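Local atomic coordinates of endoglucanase A (Clostridium cellulolyticum, PDB entry 1EDG), a protein that hydrolyses internal beta-1,4-glucosidic bonds of cellulose as an endoglucanase of glycoside hydrolase family 5. Residues I249-H254 and I301-G306. Sequence-based numbering, arbitrary orientation.
Sequences IIVSVH and IPVIIG
Val-251 and Val-253 hydrogen-bond to Pro-302, Ile-304 and Gly-306, joining strands 249-254 and 303-308, the parallel sixth and seventh of the eight that close the TIM barrel of this family 5 cellulase. Three of the four hydrogen bonds are nearly straight: Val-251 N to Pro-302 O, Ile-304 N to Val-251 O and Val-253 N to Ile-304 O have N-H...O angles of 166-168°. The fourth, Gly-306 N to Val-253 O, is bent to 131°, although its length stays at 2.9 Å.

On the face turned away from helix 279-297, hence toward the barrel interior, Ile-250 can be followed from CB to its tip. Ile-250 CB lies 4.2 Å from Pro-302 O. With chi1 at -58°, Ile-250 CG2 stands anti to the backbone N and meets both Pro-302 O and, at 3.8 Å, Ile-304 CG1. The other branch, Ile-250 CG1, rests 3.8 Å from Pro-302 CG, the two side chains crossing at about a right angle; Ile-250 CD1 ends 4.2 Å from Ile-304 CD1.

The other face carries Val-251, Val-253, Val-303 and Ile-305, and helix 279-297 covers Val-253 and Val-303 through Ile-292. At the C-terminal end His-254 ND1 is hydrogen-bonded to Glu-170, while His-254 CD2 approaches Gly-306 C obliquely at 4.0 Å.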
# COMPACT_ATOMS: atom_id res chain seq x y z
N ILE A 249 13.79 4.77 6.38
CA ILE A 249 12.67 5.32 5.62
C ILE A 249 12.50 4.53 4.32
O ILE A 249 13.45 4.38 3.54
CB ILE A 249 12.85 6.84 5.28
CG1 ILE A 249 13.13 7.66 6.56
CG2 ILE A 249 11.62 7.37 4.56
CD1 ILE A 249 12.04 7.58 7.59
N ILE A 250 11.29 4.03 4.10
CA ILE A 250 10.95 3.24 2.93
C ILE A 250 10.08 4.05 1.97
O ILE A 250 9.13 4.72 2.39
CB ILE A 250 10.15 1.97 3.35
CG1 ILE A 250 10.96 1.14 4.34
CG2 ILE A 250 9.79 1.13 2.12
CD1 ILE A 250 10.17 -0.00 4.96
N VAL A 251 10.40 4.01 0.68
CA VAL A 251 9.63 4.72 -0.33
C VAL A 251 8.40 3.87 -0.68
O VAL A 251 8.52 2.66 -0.90
CB VAL A 251 10.46 4.96 -1.62
CG1 VAL A 251 9.65 5.74 -2.64
CG2 VAL A 251 11.75 5.68 -1.28
N SER A 252 7.24 4.51 -0.76
CA SER A 252 6.00 3.83 -1.09
C SER A 252 5.51 4.19 -2.49
O SER A 252 5.45 5.37 -2.84
CB SER A 252 4.93 4.23 -0.06
OG SER A 252 3.66 3.72 -0.43
N VAL A 253 5.20 3.18 -3.30
CA VAL A 253 4.67 3.42 -4.64
C VAL A 253 3.50 2.48 -4.89
O VAL A 253 3.44 1.38 -4.31
CB VAL A 253 5.71 3.23 -5.78
CG1 VAL A 253 6.96 4.08 -5.54
CG2 VAL A 253 6.07 1.78 -5.96
N HIS A 254 2.55 2.92 -5.70
CA HIS A 254 1.39 2.11 -6.07
C HIS A 254 1.48 2.06 -7.58
O HIS A 254 1.74 3.09 -8.21
CB HIS A 254 0.07 2.75 -5.62
CG HIS A 254 -0.10 2.80 -4.13
ND1 HIS A 254 -1.15 3.45 -3.53
CD2 HIS A 254 0.64 2.27 -3.13
CE1 HIS A 254 -1.05 3.34 -2.21
NE2 HIS A 254 0.02 2.62 -1.94
N ILE A 301 18.31 1.57 -0.93
CA ILE A 301 17.21 2.28 -0.26
C ILE A 301 15.97 1.45 -0.55
O ILE A 301 15.63 1.22 -1.71
CB ILE A 301 17.06 3.72 -0.80
CG1 ILE A 301 18.31 4.53 -0.48
CG2 ILE A 301 15.84 4.40 -0.18
CD1 ILE A 301 18.44 5.78 -1.27
N PRO A 302 15.29 0.97 0.51
CA PRO A 302 14.09 0.14 0.33
C PRO A 302 12.87 0.83 -0.30
O PRO A 302 12.58 2.00 -0.02
CB PRO A 302 13.81 -0.37 1.74
CG PRO A 302 14.32 0.72 2.61
CD PRO A 302 15.60 1.14 1.94
N VAL A 303 12.16 0.07 -1.14
CA VAL A 303 10.95 0.52 -1.81
C VAL A 303 9.91 -0.61 -1.74
O VAL A 303 10.24 -1.79 -1.88
CB VAL A 303 11.20 0.85 -3.31
CG1 VAL A 303 9.90 1.32 -3.97
CG2 VAL A 303 12.28 1.92 -3.46
N ILE A 304 8.66 -0.23 -1.48
CA ILE A 304 7.57 -1.20 -1.40
C ILE A 304 6.44 -0.77 -2.33
O ILE A 304 6.04 0.40 -2.34
CB ILE A 304 7.00 -1.30 0.05
CG1 ILE A 304 7.98 -2.01 0.98
CG2 ILE A 304 5.65 -2.03 0.05
CD1 ILE A 304 7.53 -2.06 2.43
N ILE A 305 6.00 -1.69 -3.19
CA ILE A 305 4.86 -1.43 -4.07
C ILE A 305 3.68 -1.86 -3.16
O ILE A 305 3.37 -3.05 -3.05
CB ILE A 305 4.90 -2.27 -5.37
CG1 ILE A 305 6.08 -1.82 -6.25
CG2 ILE A 305 3.59 -2.11 -6.15
CD1 ILE A 305 6.28 -2.64 -7.51
N GLY A 306 3.12 -0.88 -2.45
CA GLY A 306 2.04 -1.13 -1.51
C GLY A 306 0.71 -1.56 -2.10
O GLY A 306 -0.16 -2.03 -1.37